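Superoxide dismutase (Candida albicans, PDB 4GUN) probably protects the cell from superoxide radicals, using a manganese ion to convert superoxide into hydrogen peroxide and molecular oxygen. Local coordinates at residues 118-123 / 192-197; 7-11 / 37-41; 98-104 / 200-205; 14-20 / 84-89. The protein carries 2 engineered substitutions. Numbering follows the deposited sequence.

Interaction 1 of 4, residues 118-123 / 192-197; sequences LIDITN and WNVINW
Ile119 lies at the apolar centre, its CG2 methyl almost straight above the five-membered ring of Trp192 in a CH-pi contact (3.4 Å to the centroid, 5° off the normal). Its chi1 of m also brings CG1 to 4.3 Å from CZ2 at the edge of the Trp197 ring. Almost one turn on, Thr122 CG2 meets the Trp192 edge at CZ2 (3.6 Å), while Leu118, t/p, sets CD2 4.2 Å from CH2 of Trp197. Residues 118-123 are helix; 192-193 form a 3-10 segment, and extended Ile195 and Asn196, the N-cap, lead to Trp197, which begins the last helix. The nearest CA atoms are Ile119 and Trp192, 7.8 Å apart. Thr122 OG1 hydrogen-bonds Leu118 O (3.0 Å). At the polar edge, Asn123, with chi1 m, accepts a 2.7 Å hydrogen bond from Trp192 NE1 at OD1. Ile137 of strand 133-140 touches both tryptophans. Helix 115-127 packs against the loop joining helices 184-191 and 197-205 and the sheet, as in the mixed alpha/beta C-terminal domain of iron/manganese superoxide dismutases.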
# COMPACT_ATOMS: atom_id res chain seq x y z
N LEU A 118 -9.00 26.48 7.95
CA LEU A 118 -8.02 25.41 8.11
C LEU A 118 -8.67 24.20 8.84
O LEU A 118 -8.47 23.06 8.42
CB LEU A 118 -6.79 25.94 8.87
CG LEU A 118 -5.72 24.91 9.28
CD1 LEU A 118 -5.18 24.09 8.04
CD2 LEU A 118 -4.61 25.56 10.05
N ILE A 119 -9.47 24.47 9.90
CA ILE A 119 -10.19 23.41 10.64
C ILE A 119 -11.19 22.69 9.69
O ILE A 119 -11.28 21.45 9.72
CB ILE A 119 -10.87 23.99 11.93
CG1 ILE A 119 -9.80 24.40 12.98
CG2 ILE A 119 -11.90 23.00 12.53
CD1 ILE A 119 -10.37 25.11 14.23
N ASP A 120 -11.88 23.46 8.82
CA ASP A 120 -12.83 22.89 7.83
C ASP A 120 -12.14 21.95 6.86
O ASP A 120 -12.66 20.87 6.57
CB ASP A 120 -13.56 23.99 7.05
CG ASP A 120 -14.61 24.74 7.83
OD1 ASP A 120 -15.11 24.20 8.84
OD2 ASP A 120 -14.93 25.88 7.42
N ILE A 121 -10.97 22.36 6.35
CA ILE A 121 -10.14 21.56 5.44
C ILE A 121 -9.67 20.27 6.15
O ILE A 121 -9.81 19.19 5.58
CB ILE A 121 -8.99 22.40 4.82
CG1 ILE A 121 -9.55 23.46 3.86
CG2 ILE A 121 -7.98 21.51 4.10
CD1 ILE A 121 -8.65 24.68 3.68
N THR A 122 -9.18 20.39 7.39
CA THR A 122 -8.75 19.23 8.17
C THR A 122 -9.92 18.26 8.44
O THR A 122 -9.74 17.04 8.35
CB THR A 122 -8.07 19.65 9.49
OG1 THR A 122 -7.01 20.57 9.21
CG2 THR A 122 -7.50 18.45 10.26
N ASN A 123 -11.10 18.80 8.78
CA ASN A 123 -12.27 17.97 9.05
C ASN A 123 -12.70 17.21 7.79
O ASN A 123 -13.13 16.06 7.91
CB ASN A 123 -13.41 18.78 9.66
CG ASN A 123 -13.20 19.13 11.11
OD1 ASN A 123 -12.45 18.49 11.85
ND2 ASN A 123 -13.84 20.21 11.55
N TRP A 192 -11.75 19.96 18.25
CA TRP A 192 -11.16 21.29 18.12
C TRP A 192 -11.30 22.18 19.37
O TRP A 192 -10.44 23.01 19.61
CB TRP A 192 -11.63 21.99 16.84
CG TRP A 192 -11.21 21.22 15.62
CD1 TRP A 192 -11.98 20.36 14.90
CD2 TRP A 192 -9.89 21.15 15.08
NE1 TRP A 192 -11.24 19.82 13.88
CE2 TRP A 192 -9.94 20.26 13.98
CE3 TRP A 192 -8.67 21.78 15.38
CZ2 TRP A 192 -8.83 19.99 13.18
CZ3 TRP A 192 -7.55 21.48 14.62
CH2 TRP A 192 -7.63 20.58 13.54
N ASN A 193 -12.33 21.91 20.19
CA ASN A 193 -12.58 22.57 21.48
C ASN A 193 -11.47 22.25 22.52
O ASN A 193 -11.32 22.99 23.48
CB ASN A 193 -13.95 22.17 22.01
CG ASN A 193 -15.09 22.58 21.12
OD1 ASN A 193 -15.44 23.75 21.03
ND2 ASN A 193 -15.69 21.63 20.43
N VAL A 194 -10.69 21.17 22.32
CA VAL A 194 -9.58 20.81 23.23
C VAL A 194 -8.22 20.77 22.55
O VAL A 194 -7.26 20.22 23.12
CB VAL A 194 -9.85 19.55 24.13
CG1 VAL A 194 -10.90 19.85 25.20
CG2 VAL A 194 -10.21 18.32 23.30
N ILE A 195 -8.12 21.35 21.35
CA ILE A 195 -6.85 21.38 20.64
C ILE A 195 -5.93 22.45 21.24
O ILE A 195 -6.35 23.58 21.44
CB ILE A 195 -7.03 21.46 19.09
CG1 ILE A 195 -7.53 20.11 18.51
CG2 ILE A 195 -5.77 21.98 18.37
CD1 ILE A 195 -6.63 18.83 18.75
N ASN A 196 -4.71 22.05 21.57
CA ASN A 196 -3.71 22.95 22.15
C ASN A 196 -2.90 23.64 21.03
O ASN A 196 -1.88 23.12 20.57
CB ASN A 196 -2.80 22.17 23.08
CG ASN A 196 -1.80 23.01 23.84
OD1 ASN A 196 -1.72 24.23 23.70
ND2 ASN A 196 -1.00 22.37 24.64
N TRP A 197 -3.38 24.83 20.60
CA TRP A 197 -2.72 25.63 19.57
C TRP A 197 -1.41 26.28 20.04
O TRP A 197 -0.62 26.66 19.18
CB TRP A 197 -3.68 26.66 18.97
CG TRP A 197 -4.73 26.08 18.06
CD1 TRP A 197 -6.06 25.93 18.33
CD2 TRP A 197 -4.54 25.61 16.72
NE1 TRP A 197 -6.71 25.41 17.24
CE2 TRP A 197 -5.80 25.21 16.23
CE3 TRP A 197 -3.42 25.53 15.86
CZ2 TRP A 197 -5.97 24.68 14.94
CZ3 TRP A 197 -3.60 24.99 14.59
CH2 TRP A 197 -4.87 24.62 14.12

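Interaction 2 of 4, residues 7-11 / 37-41; sequences KISLP and HVAYV
Leu10 lays its CD1 methyl over one face of the His37 imidazole, a CH-pi contact 3.9 Å from the ring centroid and 22° off the normal, with CD1 to His37 CG 3.6 Å. Here the extended N-terminal segment runs along the first long helix, 26-56, of the alpha-hairpin domain of iron/manganese superoxide dismutases. Residues 7-11 are extended without regular secondary structure; 37-41 are helical, with Val41 N hydrogen-bonded to His37 O (3.0 Å). The nearest CA pairs are Ser9 with Val41 (6.0 Å) and Leu10 with Val38 (6.4 Å), so the loop and helix run in opposite directions. Leu10, t/p, also sets CD2 3.9 Å from Val38 CG2. Val41, chi1 t, is the most covered residue: its CG1 reaches Ile8 O (3.5 Å) and Ser9 CA (3.9 Å). Ile8, p/t, points inward, its CG1 4.3 Å from Val41 CG1, and also packs on Leu60 of the third subunit. His37 is hydrogen-bonded to Trp84 and His77, while Tyr40 turns to the metal side, hydrogen-bonded to Gln155 and with the nearest atom of its side chain about 5 Å from the manganese. Pro11 CD closes the row, 3.4 Å from His37 CE1.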
# COMPACT_ATOMS: atom_id res chain seq x y z
N LYS A 7 15.50 2.01 24.93
CA LYS A 7 14.14 1.73 25.37
C LYS A 7 13.31 2.99 25.44
O LYS A 7 13.77 3.99 25.99
CB LYS A 7 14.15 1.08 26.76
CG LYS A 7 14.38 -0.42 26.75
CD LYS A 7 14.23 -1.03 28.15
CE LYS A 7 12.79 -1.29 28.54
NZ LYS A 7 12.69 -1.99 29.85
N ILE A 8 12.07 2.95 24.92
CA ILE A 8 11.13 4.06 25.00
C ILE A 8 10.18 3.82 26.19
O ILE A 8 10.03 2.67 26.65
CB ILE A 8 10.35 4.35 23.68
CG1 ILE A 8 9.41 3.18 23.29
CG2 ILE A 8 11.32 4.74 22.54
CD1 ILE A 8 8.34 3.50 22.32
N SER A 9 9.55 4.88 26.69
CA SER A 9 8.63 4.76 27.82
C SER A 9 7.39 5.59 27.59
O SER A 9 7.37 6.45 26.71
CB SER A 9 9.34 5.10 29.13
OG SER A 9 9.79 6.44 29.15
N LEU A 10 6.33 5.29 28.33
CA LEU A 10 5.08 6.02 28.23
C LEU A 10 5.31 7.45 28.71
O LEU A 10 5.82 7.61 29.82
CB LEU A 10 3.99 5.33 29.07
CG LEU A 10 2.56 5.86 28.94
CD1 LEU A 10 1.96 5.46 27.63
CD2 LEU A 10 1.69 5.33 30.09
N PRO A 11 4.99 8.51 27.92
CA PRO A 11 5.22 9.88 28.40
C PRO A 11 4.22 10.27 29.50
O PRO A 11 3.15 9.66 29.63
CB PRO A 11 5.01 10.74 27.15
CG PRO A 11 3.99 9.97 26.35
CD PRO A 11 4.38 8.51 26.57
N HIS A 37 -1.53 3.21 23.93
CA HIS A 37 -0.17 3.77 23.85
C HIS A 37 0.81 2.81 24.51
O HIS A 37 1.85 2.53 23.92
CB HIS A 37 -0.09 5.20 24.46
CG HIS A 37 1.17 5.95 24.15
ND1 HIS A 37 1.20 7.33 24.22
CD2 HIS A 37 2.40 5.50 23.80
CE1 HIS A 37 2.44 7.68 23.90
NE2 HIS A 37 3.20 6.61 23.65
N VAL A 38 0.45 2.22 25.66
CA VAL A 38 1.27 1.22 26.37
C VAL A 38 1.65 0.03 25.45
O VAL A 38 2.77 -0.47 25.52
CB VAL A 38 0.57 0.77 27.68
CG1 VAL A 38 1.10 -0.58 28.18
CG2 VAL A 38 0.70 1.83 28.77
N ALA A 39 0.69 -0.43 24.60
CA ALA A 39 0.91 -1.53 23.66
C ALA A 39 1.95 -1.17 22.58
O ALA A 39 2.77 -2.01 22.21
CB ALA A 39 -0.41 -1.97 23.02
N TYR A 40 1.96 0.09 22.13
CA TYR A 40 2.99 0.54 21.18
C TYR A 40 4.37 0.70 21.88
O TYR A 40 5.38 0.41 21.25
CB TYR A 40 2.59 1.85 20.48
CG TYR A 40 1.26 1.79 19.75
CD1 TYR A 40 1.06 0.89 18.71
CD2 TYR A 40 0.24 2.69 20.05
CE1 TYR A 40 -0.16 0.83 18.03
CE2 TYR A 40 -0.99 2.62 19.40
CZ TYR A 40 -1.18 1.71 18.38
OH TYR A 40 -2.39 1.66 17.73
N VAL A 41 4.41 1.15 23.16
CA VAL A 41 5.67 1.27 23.92
C VAL A 41 6.35 -0.12 24.02
O VAL A 41 7.56 -0.27 23.78
CB VAL A 41 5.42 1.90 25.34
CG1 VAL A 41 6.66 1.74 26.25
CG2 VAL A 41 5.04 3.37 25.23

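Interaction 3 of 4, residues 98-104 / 200-205; sequences PDTSSAL and AESRYS. With SO4 (sulfate ion), chain R.
Pro98 CB lies 3.3 Å from OE2 of Glu201 (chi1 m, chi2 t), and the same oxygen accepts a 2.8 Å hydrogen bond from Asp99 N. A type I turn, Asp99 to Ser102, follows, closed by Ser102 N to Asp99 O (3.1 Å). Ser102, chi1 p, is the N-cap of helix 103-112; its OG hydrogen-bonds to Asp99 O (2.7 Å) and caps Gly105 N. Ala103 N gives a 2.6 Å hydrogen bond to O2 of a sulfate, probably from the crystallisation liquor, and Ala103 CB lies 3.7 Å from Tyr204 CD1. Leu104, t/p, has its CA over the Tyr204 ring (4.1 Å to the centroid) and CD2 3.6 Å from Ala200 CB; a water accepts from Leu104 N (2.9 Å) and bridges to Ser205 OG (2.7 Å). The CA pairs Leu104-Glu201 (5.4 Å) and Ala103-Ser205 (6.5 Å) set the register against helical 200-205. Tyr204 OH hydrogen-bonds Gly145 O. The arrangement is a serine-capped helix start packed on the C-terminal helix, within the C-terminal domain of the iron/manganese superoxide dismutase fold.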
# COMPACT_ATOMS: atom_id res chain seq x y z
N PRO A 98 -4.66 30.03 17.57
CA PRO A 98 -3.29 30.56 17.74
C PRO A 98 -3.20 32.07 17.54
O PRO A 98 -4.03 32.66 16.82
CB PRO A 98 -2.45 29.74 16.75
CG PRO A 98 -3.40 29.25 15.75
CD PRO A 98 -4.77 29.18 16.36
N ASP A 99 -2.23 32.71 18.21
CA ASP A 99 -2.00 34.15 18.12
C ASP A 99 -1.60 34.46 16.67
O ASP A 99 -0.68 33.83 16.14
CB ASP A 99 -0.92 34.58 19.13
CG ASP A 99 -0.46 36.03 19.02
OD1 ASP A 99 0.71 36.31 19.35
OD2 ASP A 99 -1.27 36.88 18.59
N THR A 100 -2.37 35.36 16.01
CA THR A 100 -2.17 35.73 14.59
C THR A 100 -0.85 36.41 14.27
O THR A 100 -0.48 36.47 13.09
CB THR A 100 -3.37 36.49 14.03
OG1 THR A 100 -3.68 37.57 14.91
CG2 THR A 100 -4.58 35.60 13.83
N SER A 101 -0.13 36.90 15.31
CA SER A 101 1.19 37.54 15.16
C SER A 101 2.32 36.51 15.29
O SER A 101 3.46 36.82 14.95
CB SER A 101 1.36 38.68 16.16
OG SER A 101 1.46 38.18 17.49
N SER A 102 2.01 35.28 15.80
CA SER A 102 3.02 34.21 15.91
C SER A 102 3.33 33.70 14.50
O SER A 102 2.50 33.89 13.60
CB SER A 102 2.53 33.06 16.81
OG SER A 102 1.50 32.28 16.23
N ALA A 103 4.52 33.09 14.30
CA ALA A 103 4.92 32.56 12.98
C ALA A 103 3.88 31.62 12.38
O ALA A 103 3.53 31.75 11.20
CB ALA A 103 6.29 31.89 13.06
N LEU A 104 3.31 30.71 13.21
CA LEU A 104 2.25 29.79 12.77
C LEU A 104 0.98 30.56 12.40
O LEU A 104 0.41 30.31 11.34
CB LEU A 104 1.95 28.70 13.83
CG LEU A 104 0.73 27.80 13.51
CD1 LEU A 104 0.96 26.94 12.27
CD2 LEU A 104 0.29 27.00 14.71
N ALA A 200 1.11 23.87 18.98
CA ALA A 200 1.21 23.99 17.53
C ALA A 200 2.17 25.15 17.15
O ALA A 200 3.05 24.97 16.29
CB ALA A 200 -0.17 24.19 16.95
N GLU A 201 2.01 26.32 17.81
CA GLU A 201 2.86 27.50 17.61
C GLU A 201 4.34 27.17 17.91
O GLU A 201 5.22 27.50 17.13
CB GLU A 201 2.42 28.63 18.56
CG GLU A 201 1.11 29.30 18.22
CD GLU A 201 0.73 30.40 19.20
OE1 GLU A 201 1.61 30.89 19.94
OE2 GLU A 201 -0.47 30.74 19.25
N SER A 202 4.60 26.51 19.06
CA SER A 202 5.95 26.12 19.46
C SER A 202 6.57 25.16 18.43
O SER A 202 7.74 25.32 18.09
CB SER A 202 5.92 25.48 20.85
OG SER A 202 7.23 25.13 21.27
N ARG A 203 5.78 24.19 17.93
CA ARG A 203 6.24 23.21 16.93
C ARG A 203 6.66 23.87 15.63
O ARG A 203 7.70 23.51 15.07
CB ARG A 203 5.18 22.15 16.68
CG ARG A 203 5.06 21.17 17.80
CD ARG A 203 3.91 20.23 17.57
NE ARG A 203 3.74 19.31 18.69
CZ ARG A 203 2.69 18.51 18.83
NH1 ARG A 203 1.70 18.52 17.94
NH2 ARG A 203 2.58 17.74 19.90
N TYR A 204 5.88 24.85 15.16
CA TYR A 204 6.16 25.61 13.94
C TYR A 204 7.49 26.41 14.06
O TYR A 204 8.29 26.43 13.12
CB TYR A 204 5.00 26.57 13.62
CG TYR A 204 5.09 27.16 12.23
CD1 TYR A 204 5.81 28.34 12.00
CD2 TYR A 204 4.49 26.53 11.14
CE1 TYR A 204 5.95 28.85 10.71
CE2 TYR A 204 4.62 27.05 9.85
CZ TYR A 204 5.36 28.20 9.64
OH TYR A 204 5.47 28.71 8.37
N SER A 205 7.69 27.09 15.20
CA SER A 205 8.84 27.96 15.48
C SER A 205 10.12 27.24 15.89
O SER A 205 11.20 27.83 15.76
CB SER A 205 8.46 28.99 16.54
OG SER A 205 7.44 29.80 16.00
S SO4 R . 6.80 32.69 17.61
O1 SO4 R . 8.25 32.80 17.49
O2 SO4 R . 6.22 32.70 16.27
O3 SO4 R . 6.44 31.45 18.30
O4 SO4 R . 6.26 33.82 18.37
O HOH W 1 4.75 30.00 15.65

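Interaction 4 of 4, residues 14-20 / 84-89; sequences DWALDAL and WKNLAP
Trp84, in the last turn of helix 60-85, accepts a 3.1 Å hydrogen bond at O from NE1 of Trp15 (chi1 p), and its CE3 lies 4.1 Å from Trp15 CZ2. Its indole is hydrogen-bonded through NE1 to His37 and meets the manganese ligand His32 edge-to-face. Lys85 starts away from the loop, but chi1 and chi2 m swing NZ back to Asp14 OD2 in a 3.3 Å salt bridge, weak as a hydrogen bond. Asn86 leaves helical angles, and the chain becomes extended. This is where the helical hairpin of the iron/manganese superoxide dismutase N-terminal domain ends, and the loop ahead of its first helix folds over the exit. Leu87, m/t, points at that loop, CD1 3.8 Å from Leu20 CD1 and CB 4.1 Å from Trp15 CZ2. Ala88 CA lies 6.8 Å from Trp15 CA. Pro89 sits between Trp15 and the Ala16-Ala19 type I turn, CD 3.7 Å from Trp15 CB and CG 3.8 Å from Ala19 CB; Leu20 CA approaches Pro89 CA to 5.3 Å.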
# COMPACT_ATOMS: atom_id res chain seq x y z
N ASP A 14 0.14 15.93 30.63
CA ASP A 14 -0.02 17.26 31.26
C ASP A 14 -1.47 17.65 31.62
O ASP A 14 -1.75 18.83 31.87
CB ASP A 14 0.65 18.35 30.39
CG ASP A 14 2.00 18.00 29.80
OD1 ASP A 14 2.83 17.36 30.52
OD2 ASP A 14 2.27 18.39 28.64
N TRP A 15 -2.38 16.68 31.66
CA TRP A 15 -3.78 16.91 32.02
C TRP A 15 -4.39 15.67 32.65
O TRP A 15 -3.90 14.55 32.42
CB TRP A 15 -4.62 17.41 30.83
CG TRP A 15 -4.28 16.81 29.50
CD1 TRP A 15 -3.48 17.35 28.54
CD2 TRP A 15 -4.78 15.58 28.95
NE1 TRP A 15 -3.43 16.53 27.44
CE2 TRP A 15 -4.22 15.43 27.66
CE3 TRP A 15 -5.64 14.56 29.44
CZ2 TRP A 15 -4.46 14.31 26.86
CZ3 TRP A 15 -5.90 13.46 28.63
CH2 TRP A 15 -5.31 13.34 27.35
N ALA A 16 -5.44 15.86 33.45
CA ALA A 16 -6.17 14.78 34.13
C ALA A 16 -6.99 14.01 33.08
O ALA A 16 -7.40 14.58 32.07
CB ALA A 16 -7.08 15.35 35.20
N LEU A 17 -7.24 12.70 33.31
CA LEU A 17 -7.96 11.87 32.34
C LEU A 17 -9.38 12.37 31.98
O LEU A 17 -9.85 12.20 30.84
CB LEU A 17 -8.00 10.42 32.81
CG LEU A 17 -6.68 9.69 32.89
CD1 LEU A 17 -6.80 8.45 33.77
CD2 LEU A 17 -6.17 9.31 31.49
N ASP A 18 -10.04 13.00 32.94
CA ASP A 18 -11.40 13.50 32.74
C ASP A 18 -11.46 14.99 32.32
O ASP A 18 -12.55 15.54 32.15
CB ASP A 18 -12.20 13.27 34.04
CG ASP A 18 -11.74 14.10 35.24
OD1 ASP A 18 -12.45 14.11 36.26
OD2 ASP A 18 -10.64 14.72 35.16
N ALA A 19 -10.30 15.64 32.16
CA ALA A 19 -10.18 17.07 31.86
C ALA A 19 -10.57 17.50 30.45
O ALA A 19 -10.76 18.70 30.22
CB ALA A 19 -8.77 17.55 32.22
N LEU A 20 -10.74 16.54 29.50
CA LEU A 20 -11.16 16.81 28.11
C LEU A 20 -12.67 16.68 27.92
O LEU A 20 -13.18 16.96 26.83
CB LEU A 20 -10.37 15.94 27.07
CG LEU A 20 -8.82 15.88 27.21
CD1 LEU A 20 -8.20 15.32 25.93
CD2 LEU A 20 -8.20 17.27 27.51
N TRP A 84 -1.21 13.68 22.64
CA TRP A 84 -1.41 14.15 24.02
C TRP A 84 -0.90 15.58 24.24
O TRP A 84 -1.52 16.34 25.00
CB TRP A 84 -0.81 13.21 25.08
CG TRP A 84 -0.92 11.72 24.83
CD1 TRP A 84 0.09 10.81 24.94
CD2 TRP A 84 -2.11 10.97 24.51
NE1 TRP A 84 -0.40 9.54 24.72
CE2 TRP A 84 -1.73 9.61 24.41
CE3 TRP A 84 -3.45 11.32 24.25
CZ2 TRP A 84 -2.63 8.61 24.05
CZ3 TRP A 84 -4.35 10.32 23.93
CH2 TRP A 84 -3.93 8.99 23.78
N LYS A 85 0.21 15.95 23.54
CA LYS A 85 0.81 17.28 23.60
C LYS A 85 0.01 18.33 22.89
O LYS A 85 0.12 19.50 23.27
CB LYS A 85 2.29 17.26 23.17
CG LYS A 85 3.24 16.68 24.22
CD LYS A 85 3.59 17.69 25.30
CE LYS A 85 4.75 17.27 26.17
NZ LYS A 85 5.18 18.38 27.06
N ASN A 86 -0.81 17.96 21.87
CA ASN A 86 -1.68 18.94 21.21
C ASN A 86 -3.14 18.90 21.68
O ASN A 86 -4.04 19.38 20.99
CB ASN A 86 -1.49 19.07 19.67
CG ASN A 86 -1.86 17.88 18.82
OD1 ASN A 86 -1.08 17.46 17.99
ND2 ASN A 86 -3.09 17.38 18.94
N LEU A 87 -3.35 18.36 22.88
CA LEU A 87 -4.65 18.33 23.54
C LEU A 87 -4.47 19.06 24.86
O LEU A 87 -3.42 18.95 25.48
CB LEU A 87 -5.13 16.89 23.79
CG LEU A 87 -5.62 16.08 22.57
CD1 LEU A 87 -5.87 14.63 22.95
CD2 LEU A 87 -6.89 16.68 21.94
N ALA A 88 -5.47 19.82 25.27
CA ALA A 88 -5.40 20.58 26.53
C ALA A 88 -6.81 20.86 27.04
O ALA A 88 -7.69 21.18 26.23
CB ALA A 88 -4.66 21.90 26.32
N PRO A 89 -7.03 20.83 28.37
CA PRO A 89 -8.35 21.22 28.89
C PRO A 89 -8.70 22.66 28.49
O PRO A 89 -7.79 23.46 28.22
CB PRO A 89 -8.19 21.13 30.41
CG PRO A 89 -6.92 20.42 30.66
CD PRO A 89 -6.07 20.51 29.45

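From the N terminus, residues 7-11 return to the first long helix in interaction 2, closing the shortest loop. Residues 14-20 wait for the end of the second helix, so interaction 4 crosses interaction 2; the two touch at His37 and Trp84, joining both arms of the hairpin. Interaction 3 then opens at 98-104 and closes only at the last helix, with interaction 1 nested inside its loop; Trp197 packs on Pro98 and Leu104 where they touch. The N- and C-terminal domains are joined where residues 84-89 of interaction 4 pair by backbone with 192-197 of interaction 1, and where Arg203 from interaction 3 reaches Asn86.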